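Local coordinates for protein TBC1 domain family member 22A (Homo sapiens, PDB 2QFZ) that probably acts as a GTPase-activating protein for Rab family members through its TBC domain, the part held in this chain, at residues 219-224 with 240-245; 228-233 with 295-300; 260-265 with 320-325; 290-295 with 310-315. All coordinates share one frame; numbering follows the deposited sequence.

Contact 1 (219-224 with 240-245); sequences MLEELV and VRYLQF
The phenol ring of Tyr242 lies with one face on the backbone of Glu221, whose CA stands 4.0 Å from the centroid of the Tyr242 ring and 9° off its normal, a CH-pi contact. Glu221 CB covers the same face, while an ordered water sits at the ring edge, in its plane. Leu220 and Val224 come in obliquely, Leu220 CD2 reaching Tyr242 CD2 at 4.0 Å and Val224 CB reaching Tyr242 CE2 at 4.1 Å. With CG anti to its own backbone N (chi1 170°) and the chain extended beyond, Glu221 runs along the CD1-CE1 flank of the ring, its CG 3.7 Å from Tyr242 CE1 and its carboxylate turned 24° from the ring plane. The water donates to Glu221 OE1 at 3.0 Å and accepts from Tyr242 N at 3.1 Å. Tyr242 thus plugs the start of helix 242-251 into the side of helix 211-227 within the all-helical Rab-GAP TBC domain, where Leu289 of helix 276-291 also touches it. Its hydroxyl, 3.3 Å from Val224 CG1, is hydrogen-bonded to His232 ND1. The buried phenol therefore packs through its carbons while its polar end is satisfied by histidine, and the water lets the carboxylate serve the tyrosine's backbone N-H.

Contact 2 (228-233 with 295-300); sequences DEQVHR and EILEEK
Gln230 OE1 is hydrogen-bonded to NH2 of Arg293, and this ties the polar end of Gln230 down while its carbons lie against Leu297. The isobutyl group of Leu297 crosses the glutamine at about a right angle, its two methyls spaced along one side of the chain: Leu297 CD2 lies 3.9 Å from Gln230 CG and 3.8 Å from Gln230 O, and Leu297 CD1 touches the amide at Gln230 NE2, 4.0 Å away. Gln230 reaches there with CG anti to the backbone N (chi1 -163°) and an extended chain. Deeper in, Val231 CG1 and Ile296 CD1 meet at 4.1 Å, again crosswise, and Val231 CG2 stands 4.4 Å from Leu297 CD1. The contact packs the first turns of helix 229-237 against the short helix 293-298, two pieces of the helical TBC fold more than sixty residues apart in sequence. Asp228 occupies the N-cap of helix 229-237; its OD1 takes a weak but nearly straight bond from Val231 N, 3.4 Å long at 172°. The other carboxylate oxygen, Asp228 OD2, forms a salt bridge with Arg293 NE, so that one arginine probably fixes both the capping residue and the glutamine. His234 touches both Ile296 and Leu297.

Contact 3 (260-265 with 320-325); sequences LRCTIR and EDISLL
Ile322 meets helix 260-270 through both branches of its side chain, one set on Cys262 and the other on Arg265. Ile322 CG1 lies 3.8 Å from Cys262 CB and 4.0 Å from Cys262 SG, and Ile322 CD1 is also 3.8 Å from Cys262 CB. The gamma-methyl, Ile322 CG2, is held anti to its backbone N (chi1 -64°, measured to CG1) and abuts Arg265 CG at 3.7 Å, the two side chains sliding past each other in opposite directions. Replacing Ile322 with an alanine would probably leave Cys262 and the aliphatic part of Arg265 facing a gap between the helices. Farther out, Arg265 NH2 approaches Ser323 OG obliquely, at 4.1 Å, too far for a bond. Each polar group has its mate elsewhere: Arg265 NH1 is hydrogen-bonded to Thr269 OG1, and Ser323 OG to Asp319 O one turn back. With CG anti to the backbone N (chi1 176°), Arg265 lays that carbon on the isoleucine, and the bend at chi2 carries the guanidinium on toward Ser323. In the next shell, Trp317 touches Cys262, and Arg261 NH2 bonds the carbonyls of Ala315 and Trp317, fixing the loop that leads into helix 319-335. Leu260, Thr263 and Ile264 pack on helix 150-162, and Leu325 on helix 276-291. The two helix segments run 42° apart in direction, with 9.9 Å between their axes: an oblique, mainly apolar helix-helix packing that joins helix 319-335 to helix 260-270 in the all-helical fold of the TBC domain.

Contact 4 (290-295 with 310-315); sequences VRWRKE and QNLPTA
Face contacts on the indole of Trp292 dominate here. Leu312 CB lies 4.2 Å from the centroid of the Trp292 six-membered ring and 17° off its normal, a CH-pi contact, and Leu312 CD2 covers the same face nearer its rim. Arg291 CG lies over the opposite face, and Glu295 CD is at the edge, in plane. Among the apolar contacts, Leu312 CD1 approaches Trp292 CZ3 to 3.6 Å. Thr314 CG2 comes within 3.6 Å of Trp292 CH2, its side chain crossing the indole at about a right angle. Pro313 CD comes in obliquely, 3.9 Å from Trp292 NE1, on a proline at the centre of an inverse gamma turn. The polar side of Thr314 faces elsewhere: with chi1 at 59°, OG1 sits between the backbone N and the carbonyl carbon and hydrogen-bonds to Glu257 O. Aromatic neighbours complete the cluster, Phe288 edge-to-face with Trp292 and Trp317 nearly parallel to it. A serine at Trp292 would probably strip Leu312 and Pro313 of their shared surface and let the loop shift. Trp292 stands at the N-cap of helix 293-298, at the junction with helix 276-291. Its buried indole holds the 310-315 loop by dispersion and CH-pi packing, not polar bonds.

From the N terminus, contact 1 closes first, bringing helix 242-251 back onto helix 211-227 around helix 229-237. Contact 2 opens inside that loop, at the start of helix 229-237, and crosses contact 1 before closing on helix 293-298. Contact 3 opens at 260-265 and closes on the C-terminal helix 319-335, crossing contact 2 and following contact 1 in series. Contact 4 is nested inside contact 3 and crosses contact 2; the two share Glu295 and helix 293-298. A hydrogen bond from Gln310 NE2 to Gln244 O, 3.0 Å long, joins contact 4 to contact 1. Contact 3 meets contact 4 through the loop before helix 319-335, but touches neither contact 1 nor contact 2.

Contact 1 (219-224 with 240-245)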
# COMPACT_ATOMS: atom_id res chain seq x y z
N MET A 219 -15.99 5.42 -10.40
CA MET A 219 -15.15 6.49 -10.95
C MET A 219 -14.08 5.96 -11.89
O MET A 219 -13.76 6.61 -12.85
CB MET A 219 -14.48 7.29 -9.85
CG MET A 219 -15.46 8.05 -8.96
SD MET A 219 -14.52 9.08 -7.83
CE MET A 219 -14.21 7.92 -6.49
N LEU A 220 -13.55 4.76 -11.62
CA LEU A 220 -12.63 4.10 -12.56
C LEU A 220 -13.32 3.85 -13.88
O LEU A 220 -12.72 4.00 -14.96
CB LEU A 220 -12.06 2.79 -11.99
CG LEU A 220 -11.23 1.91 -12.95
CD1 LEU A 220 -9.93 2.58 -13.33
CD2 LEU A 220 -10.96 0.54 -12.39
N GLU A 221 -14.58 3.43 -13.79
CA GLU A 221 -15.36 3.13 -14.96
C GLU A 221 -15.58 4.42 -15.77
O GLU A 221 -15.36 4.43 -16.98
CB GLU A 221 -16.70 2.43 -14.58
CG GLU A 221 -17.65 2.32 -15.77
CD GLU A 221 -18.80 1.31 -15.61
OE1 GLU A 221 -19.03 0.83 -14.48
OE2 GLU A 221 -19.46 1.01 -16.66
N GLU A 222 -15.96 5.52 -15.09
CA GLU A 222 -16.16 6.82 -15.77
C GLU A 222 -14.86 7.36 -16.38
O GLU A 222 -14.88 8.01 -17.43
CB GLU A 222 -16.73 7.87 -14.81
CG GLU A 222 -18.07 7.50 -14.17
CD GLU A 222 -19.20 7.38 -15.18
OE1 GLU A 222 -19.82 8.44 -15.49
OE2 GLU A 222 -19.47 6.24 -15.65
N LEU A 223 -13.74 7.10 -15.71
CA LEU A 223 -12.44 7.54 -16.18
C LEU A 223 -12.05 6.77 -17.45
O LEU A 223 -11.75 7.37 -18.48
CB LEU A 223 -11.41 7.39 -15.08
CG LEU A 223 -9.96 7.69 -15.35
CD1 LEU A 223 -9.77 9.07 -15.98
CD2 LEU A 223 -9.26 7.55 -14.00
N VAL A 224 -12.11 5.45 -17.40
CA VAL A 224 -11.73 4.65 -18.56
C VAL A 224 -12.68 4.83 -19.79
O VAL A 224 -12.23 4.74 -20.95
CB VAL A 224 -11.55 3.16 -18.19
CG1 VAL A 224 -11.36 2.32 -19.42
CG2 VAL A 224 -10.32 3.00 -17.30
N VAL A 240 -17.89 -8.23 -19.06
CA VAL A 240 -17.06 -8.06 -17.86
C VAL A 240 -17.39 -6.72 -17.23
O VAL A 240 -17.29 -5.69 -17.90
CB VAL A 240 -15.52 -8.17 -18.15
CG1 VAL A 240 -14.73 -8.00 -16.82
CG2 VAL A 240 -15.18 -9.51 -18.82
N ARG A 241 -17.81 -6.75 -15.95
CA ARG A 241 -18.10 -5.56 -15.16
C ARG A 241 -16.83 -5.12 -14.43
O ARG A 241 -16.08 -5.95 -13.96
CB ARG A 241 -19.17 -5.85 -14.10
CG ARG A 241 -20.55 -6.14 -14.66
CD ARG A 241 -21.55 -6.32 -13.57
NE ARG A 241 -21.42 -7.64 -12.91
CZ ARG A 241 -21.11 -7.83 -11.64
NH1 ARG A 241 -20.85 -6.80 -10.82
NH2 ARG A 241 -21.05 -9.06 -11.19
N TYR A 242 -16.61 -3.81 -14.27
CA TYR A 242 -15.37 -3.40 -13.59
C TYR A 242 -15.23 -4.00 -12.18
O TYR A 242 -14.15 -4.35 -11.77
CB TYR A 242 -15.20 -1.88 -13.56
CG TYR A 242 -14.88 -1.26 -14.90
CD1 TYR A 242 -15.88 -1.13 -15.88
CD2 TYR A 242 -13.63 -0.72 -15.15
CE1 TYR A 242 -15.60 -0.52 -17.09
CE2 TYR A 242 -13.34 -0.10 -16.36
CZ TYR A 242 -14.32 -0.01 -17.32
OH TYR A 242 -14.04 0.60 -18.53
N LEU A 243 -16.34 -4.18 -11.48
CA LEU A 243 -16.32 -4.65 -10.10
C LEU A 243 -15.78 -6.04 -9.96
O LEU A 243 -15.19 -6.38 -8.91
CB LEU A 243 -17.73 -4.61 -9.51
CG LEU A 243 -17.93 -4.67 -8.00
CD1 LEU A 243 -17.28 -3.48 -7.30
CD2 LEU A 243 -19.44 -4.68 -7.74
N GLN A 244 -15.90 -6.85 -11.02
CA GLN A 244 -15.42 -8.24 -10.97
C GLN A 244 -13.91 -8.38 -10.87
O GLN A 244 -13.43 -9.40 -10.40
CB GLN A 244 -15.95 -9.04 -12.16
CG GLN A 244 -17.48 -9.11 -12.21
CD GLN A 244 -18.00 -9.87 -13.42
OE1 GLN A 244 -18.05 -9.33 -14.52
NE2 GLN A 244 -18.40 -11.12 -13.22
N PHE A 245 -13.17 -7.39 -11.35
CA PHE A 245 -11.70 -7.43 -11.29
C PHE A 245 -11.13 -6.28 -10.47
O PHE A 245 -10.17 -6.46 -9.75
CB PHE A 245 -11.04 -7.51 -12.71
CG PHE A 245 -11.27 -6.29 -13.57
CD1 PHE A 245 -10.45 -5.19 -13.50
CD2 PHE A 245 -12.32 -6.25 -14.44
CE1 PHE A 245 -10.70 -4.07 -14.29
CE2 PHE A 245 -12.57 -5.14 -15.22
CZ PHE A 245 -11.76 -4.05 -15.15
O HOH W 1 -19.06 -2.12 -15.08

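Contact 2 (228-233 with 295-300)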
# COMPACT_ATOMS: atom_id res chain seq x y z
N ASP A 228 -10.13 5.69 -22.81
CA ASP A 228 -9.95 4.52 -23.65
C ASP A 228 -11.28 3.83 -23.85
O ASP A 228 -11.60 2.80 -23.24
CB ASP A 228 -8.94 3.56 -23.03
CG ASP A 228 -8.24 2.72 -24.05
OD1 ASP A 228 -8.86 2.43 -25.10
OD2 ASP A 228 -7.08 2.33 -23.81
N GLU A 229 -12.07 4.44 -24.72
CA GLU A 229 -13.43 4.06 -24.91
C GLU A 229 -13.47 2.71 -25.61
O GLU A 229 -14.41 1.97 -25.43
CB GLU A 229 -14.17 5.14 -25.73
N GLN A 230 -12.42 2.38 -26.36
CA GLN A 230 -12.35 1.08 -27.02
C GLN A 230 -12.21 -0.07 -25.99
O GLN A 230 -12.97 -1.05 -26.03
CB GLN A 230 -11.22 1.05 -28.04
CG GLN A 230 -11.31 -0.08 -29.02
CD GLN A 230 -10.16 -0.12 -30.01
OE1 GLN A 230 -9.29 0.76 -30.03
NE2 GLN A 230 -10.15 -1.17 -30.83
N VAL A 231 -11.30 0.06 -25.04
CA VAL A 231 -11.22 -0.90 -23.91
C VAL A 231 -12.57 -0.96 -23.13
O VAL A 231 -13.10 -2.02 -22.89
CB VAL A 231 -10.02 -0.59 -22.98
CG1 VAL A 231 -10.11 -1.39 -21.68
CG2 VAL A 231 -8.68 -0.85 -23.71
N HIS A 232 -13.13 0.20 -22.79
CA HIS A 232 -14.45 0.29 -22.12
C HIS A 232 -15.61 -0.51 -22.75
O HIS A 232 -16.35 -1.20 -22.04
CB HIS A 232 -14.86 1.76 -21.99
CG HIS A 232 -16.16 1.95 -21.29
ND1 HIS A 232 -16.35 1.61 -19.97
CD2 HIS A 232 -17.34 2.44 -21.73
CE1 HIS A 232 -17.59 1.89 -19.62
NE2 HIS A 232 -18.22 2.41 -20.67
N ARG A 233 -15.74 -0.43 -24.09
CA ARG A 233 -16.77 -1.11 -24.85
C ARG A 233 -16.51 -2.58 -25.07
O ARG A 233 -17.44 -3.38 -25.08
CB ARG A 233 -16.98 -0.43 -26.21
CG ARG A 233 -17.37 1.01 -26.10
CD ARG A 233 -17.84 1.59 -27.41
NE ARG A 233 -18.32 2.94 -27.20
CZ ARG A 233 -18.87 3.72 -28.13
NH1 ARG A 233 -19.00 3.30 -29.39
NH2 ARG A 233 -19.28 4.96 -27.80
N GLU A 295 -3.70 -7.05 -25.39
CA GLU A 295 -4.17 -8.35 -24.94
C GLU A 295 -5.68 -8.40 -24.53
O GLU A 295 -6.30 -9.43 -24.71
CB GLU A 295 -3.31 -8.83 -23.78
CG GLU A 295 -1.84 -9.10 -24.14
CD GLU A 295 -0.88 -7.94 -23.84
OE1 GLU A 295 -1.24 -6.76 -24.02
OE2 GLU A 295 0.27 -8.25 -23.42
N ILE A 296 -6.23 -7.31 -23.98
CA ILE A 296 -7.66 -7.19 -23.66
C ILE A 296 -8.53 -7.24 -24.92
O ILE A 296 -9.45 -8.03 -25.02
CB ILE A 296 -7.99 -5.84 -22.90
CG1 ILE A 296 -7.49 -5.88 -21.46
CG2 ILE A 296 -9.51 -5.53 -22.89
CD1 ILE A 296 -7.51 -4.49 -20.76
N LEU A 297 -8.23 -6.38 -25.87
CA LEU A 297 -8.96 -6.28 -27.12
C LEU A 297 -8.85 -7.51 -28.07
O LEU A 297 -9.73 -7.71 -28.91
CB LEU A 297 -8.49 -5.03 -27.85
CG LEU A 297 -8.87 -3.70 -27.15
CD1 LEU A 297 -8.00 -2.51 -27.70
CD2 LEU A 297 -10.33 -3.41 -27.33
N GLU A 298 -7.81 -8.33 -27.89
CA GLU A 298 -7.65 -9.58 -28.62
C GLU A 298 -8.39 -10.73 -27.95
O GLU A 298 -8.67 -11.75 -28.60
CB GLU A 298 -6.17 -9.96 -28.67
N GLU A 299 -8.70 -10.57 -26.66
CA GLU A 299 -9.41 -11.59 -25.91
C GLU A 299 -10.92 -11.46 -26.10
O GLU A 299 -11.50 -10.43 -25.77
CB GLU A 299 -9.05 -11.50 -24.42
CG GLU A 299 -9.61 -12.59 -23.59
CD GLU A 299 -9.21 -13.94 -24.08
OE1 GLU A 299 -8.06 -14.36 -23.80
OE2 GLU A 299 -10.04 -14.60 -24.76
N LYS A 300 -11.55 -12.52 -26.60
CA LYS A 300 -12.98 -12.53 -26.90
C LYS A 300 -13.79 -13.58 -26.16
O LYS A 300 -15.00 -13.62 -26.30
CB LYS A 300 -13.19 -12.71 -28.41
CG LYS A 300 -12.62 -11.57 -29.18
CD LYS A 300 -12.49 -11.86 -30.66
CE LYS A 300 -12.18 -10.54 -31.40
NZ LYS A 300 -11.32 -9.64 -30.56

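Contact 3 (260-265 with 320-325)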
# COMPACT_ATOMS: atom_id res chain seq x y z
N LEU A 260 5.60 -7.49 -4.52
CA LEU A 260 5.79 -6.59 -3.37
C LEU A 260 6.82 -5.51 -3.60
O LEU A 260 6.64 -4.37 -3.16
CB LEU A 260 6.15 -7.41 -2.10
CG LEU A 260 6.32 -6.59 -0.79
CD1 LEU A 260 5.04 -5.71 -0.48
CD2 LEU A 260 6.67 -7.50 0.38
N ARG A 261 7.91 -5.85 -4.28
CA ARG A 261 8.92 -4.89 -4.61
C ARG A 261 8.32 -3.77 -5.46
O ARG A 261 8.74 -2.60 -5.37
CB ARG A 261 10.06 -5.58 -5.35
CG ARG A 261 9.63 -6.28 -6.69
CD ARG A 261 10.80 -6.78 -7.50
NE ARG A 261 10.34 -7.32 -8.79
CZ ARG A 261 9.79 -8.52 -8.92
NH1 ARG A 261 9.68 -9.32 -7.89
NH2 ARG A 261 9.39 -8.95 -10.09
N CYS A 262 7.34 -4.11 -6.29
CA CYS A 262 6.65 -3.09 -7.06
C CYS A 262 5.74 -2.20 -6.19
O CYS A 262 5.63 -1.00 -6.42
CB CYS A 262 5.86 -3.74 -8.20
SG CYS A 262 6.97 -4.49 -9.39
N THR A 263 5.05 -2.80 -5.23
CA THR A 263 4.12 -2.06 -4.34
C THR A 263 4.97 -1.03 -3.53
O THR A 263 4.59 0.12 -3.36
CB THR A 263 3.36 -3.03 -3.40
OG1 THR A 263 2.46 -3.88 -4.15
CG2 THR A 263 2.57 -2.27 -2.25
N ILE A 264 6.16 -1.44 -3.09
CA ILE A 264 7.02 -0.56 -2.29
C ILE A 264 7.37 0.67 -3.12
O ILE A 264 7.24 1.79 -2.67
CB ILE A 264 8.28 -1.33 -1.71
CG1 ILE A 264 7.81 -2.26 -0.63
CG2 ILE A 264 9.37 -0.33 -1.23
CD1 ILE A 264 8.84 -3.33 -0.12
N ARG A 265 7.77 0.47 -4.37
CA ARG A 265 8.08 1.59 -5.23
C ARG A 265 6.89 2.55 -5.50
O ARG A 265 7.00 3.80 -5.39
CB ARG A 265 8.71 1.06 -6.51
CG ARG A 265 9.02 2.09 -7.55
CD ARG A 265 9.87 3.28 -7.05
NE ARG A 265 9.91 4.26 -8.09
CZ ARG A 265 9.05 5.26 -8.24
NH1 ARG A 265 8.09 5.51 -7.35
NH2 ARG A 265 9.18 6.05 -9.29
N GLU A 320 11.57 -0.04 -13.78
CA GLU A 320 11.25 0.56 -15.07
C GLU A 320 9.74 0.48 -15.38
O GLU A 320 9.19 1.41 -15.92
CB GLU A 320 12.05 -0.08 -16.21
N ASP A 321 9.12 -0.65 -15.07
CA ASP A 321 7.69 -0.87 -15.38
C ASP A 321 6.82 0.01 -14.49
O ASP A 321 5.89 0.65 -14.95
CB ASP A 321 7.35 -2.34 -15.21
CG ASP A 321 8.03 -3.24 -16.25
OD1 ASP A 321 7.76 -3.07 -17.45
OD2 ASP A 321 8.79 -4.13 -15.86
N ILE A 322 7.15 0.09 -13.22
CA ILE A 322 6.43 0.97 -12.30
C ILE A 322 6.57 2.46 -12.60
O ILE A 322 5.56 3.18 -12.52
CB ILE A 322 6.83 0.68 -10.84
CG1 ILE A 322 6.38 -0.73 -10.48
CG2 ILE A 322 6.17 1.69 -9.87
CD1 ILE A 322 4.80 -0.93 -10.57
N SER A 323 7.78 2.92 -12.95
CA SER A 323 8.02 4.31 -13.35
C SER A 323 7.20 4.69 -14.56
O SER A 323 6.64 5.78 -14.63
CB SER A 323 9.51 4.57 -13.70
OG SER A 323 10.37 4.03 -12.71
N LEU A 324 7.13 3.79 -15.53
CA LEU A 324 6.25 4.00 -16.70
C LEU A 324 4.78 4.07 -16.30
O LEU A 324 4.09 5.00 -16.69
CB LEU A 324 6.47 2.89 -17.73
CG LEU A 324 7.82 2.97 -18.46
N LEU A 325 4.31 3.11 -15.50
CA LEU A 325 2.93 3.13 -15.03
C LEU A 325 2.58 4.46 -14.34
O LEU A 325 1.52 5.10 -14.58
CB LEU A 325 2.67 1.92 -14.11
CG LEU A 325 1.25 1.65 -13.63
CD1 LEU A 325 0.35 1.33 -14.86
CD2 LEU A 325 1.24 0.52 -12.59

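Contact 4 (290-295 with 310-315)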
# COMPACT_ATOMS: atom_id res chain seq x y z
N VAL A 290 -5.10 -0.01 -19.13
CA VAL A 290 -4.86 0.30 -20.52
C VAL A 290 -3.45 -0.05 -20.97
O VAL A 290 -3.22 -0.11 -22.16
CB VAL A 290 -5.31 1.76 -20.94
CG1 VAL A 290 -6.80 1.96 -20.66
CG2 VAL A 290 -4.49 2.86 -20.30
N ARG A 291 -2.54 -0.35 -20.02
CA ARG A 291 -1.25 -0.97 -20.29
C ARG A 291 -1.41 -2.29 -21.08
O ARG A 291 -0.60 -2.58 -21.97
CB ARG A 291 -0.45 -1.18 -18.98
CG ARG A 291 0.71 -2.20 -18.99
CD ARG A 291 1.99 -1.70 -19.70
NE ARG A 291 3.00 -2.77 -19.72
CZ ARG A 291 3.05 -3.77 -20.62
NH1 ARG A 291 2.15 -3.87 -21.59
NH2 ARG A 291 4.01 -4.68 -20.55
N TRP A 292 -2.46 -3.06 -20.81
CA TRP A 292 -2.68 -4.32 -21.59
C TRP A 292 -3.83 -4.21 -22.54
O TRP A 292 -4.53 -5.20 -22.81
CB TRP A 292 -2.88 -5.50 -20.67
CG TRP A 292 -1.60 -5.94 -20.06
CD1 TRP A 292 -0.62 -6.74 -20.63
CD2 TRP A 292 -1.15 -5.63 -18.76
NE1 TRP A 292 0.40 -6.93 -19.75
CE2 TRP A 292 0.11 -6.25 -18.60
CE3 TRP A 292 -1.67 -4.86 -17.73
CZ2 TRP A 292 0.82 -6.14 -17.43
CZ3 TRP A 292 -0.97 -4.76 -16.59
CH2 TRP A 292 0.28 -5.39 -16.44
N ARG A 293 -4.05 -3.03 -23.08
CA ARG A 293 -5.16 -2.83 -23.95
C ARG A 293 -5.11 -3.83 -25.13
O ARG A 293 -6.16 -4.32 -25.56
CB ARG A 293 -5.26 -1.39 -24.42
CG ARG A 293 -4.09 -0.85 -25.22
CD ARG A 293 -4.36 0.60 -25.68
NE ARG A 293 -5.74 0.82 -26.13
CZ ARG A 293 -6.21 0.61 -27.37
NH1 ARG A 293 -5.43 0.16 -28.36
NH2 ARG A 293 -7.49 0.87 -27.63
N LYS A 294 -3.91 -4.15 -25.62
CA LYS A 294 -3.71 -5.06 -26.77
C LYS A 294 -4.19 -6.47 -26.48
O LYS A 294 -4.99 -7.03 -27.23
CB LYS A 294 -2.21 -5.09 -27.16
CG LYS A 294 -1.78 -6.19 -28.18
N GLU A 295 -3.70 -7.05 -25.39
CA GLU A 295 -4.17 -8.35 -24.94
C GLU A 295 -5.68 -8.40 -24.53
O GLU A 295 -6.30 -9.43 -24.71
CB GLU A 295 -3.31 -8.83 -23.78
CG GLU A 295 -1.84 -9.10 -24.14
CD GLU A 295 -0.88 -7.94 -23.84
OE1 GLU A 295 -1.24 -6.76 -24.02
OE2 GLU A 295 0.27 -8.25 -23.42
N GLN A 310 -7.73 -10.49 -13.79
CA GLN A 310 -7.52 -10.89 -12.41
C GLN A 310 -6.15 -11.47 -12.20
O GLN A 310 -5.79 -11.75 -11.09
CB GLN A 310 -8.57 -11.93 -12.00
CG GLN A 310 -9.93 -11.40 -11.78
CD GLN A 310 -10.95 -12.48 -11.45
OE1 GLN A 310 -10.78 -13.66 -11.78
NE2 GLN A 310 -12.05 -12.08 -10.81
N ASN A 311 -5.39 -11.69 -13.29
CA ASN A 311 -4.08 -12.36 -13.21
C ASN A 311 -3.11 -11.76 -14.20
O ASN A 311 -2.52 -12.47 -15.00
CB ASN A 311 -4.22 -13.86 -13.50
CG ASN A 311 -5.06 -14.59 -12.47
OD1 ASN A 311 -4.55 -15.03 -11.43
ND2 ASN A 311 -6.34 -14.78 -12.77
N LEU A 312 -2.94 -10.45 -14.15
CA LEU A 312 -2.14 -9.76 -15.15
C LEU A 312 -0.67 -10.21 -15.04
O LEU A 312 -0.19 -10.48 -13.93
CB LEU A 312 -2.30 -8.24 -15.04
CG LEU A 312 -3.69 -7.73 -15.53
CD1 LEU A 312 -3.87 -6.29 -15.17
CD2 LEU A 312 -3.90 -7.91 -17.03
N PRO A 313 0.03 -10.36 -16.18
CA PRO A 313 1.38 -10.94 -16.14
C PRO A 313 2.46 -9.92 -15.68
O PRO A 313 3.05 -9.21 -16.48
CB PRO A 313 1.61 -11.39 -17.61
CG PRO A 313 0.35 -11.05 -18.36
CD PRO A 313 -0.36 -10.03 -17.56
N THR A 314 2.66 -9.86 -14.37
CA THR A 314 3.54 -8.85 -13.77
C THR A 314 4.63 -9.48 -12.88
O THR A 314 5.38 -8.76 -12.23
CB THR A 314 2.73 -7.91 -12.87
OG1 THR A 314 2.08 -8.68 -11.85
CG2 THR A 314 1.73 -7.13 -13.67
N ALA A 315 4.75 -10.80 -12.87
CA ALA A 315 5.76 -11.46 -12.02
C ALA A 315 7.20 -11.01 -12.36
O ALA A 315 8.10 -11.05 -11.53
CB ALA A 315 5.62 -12.95 -12.12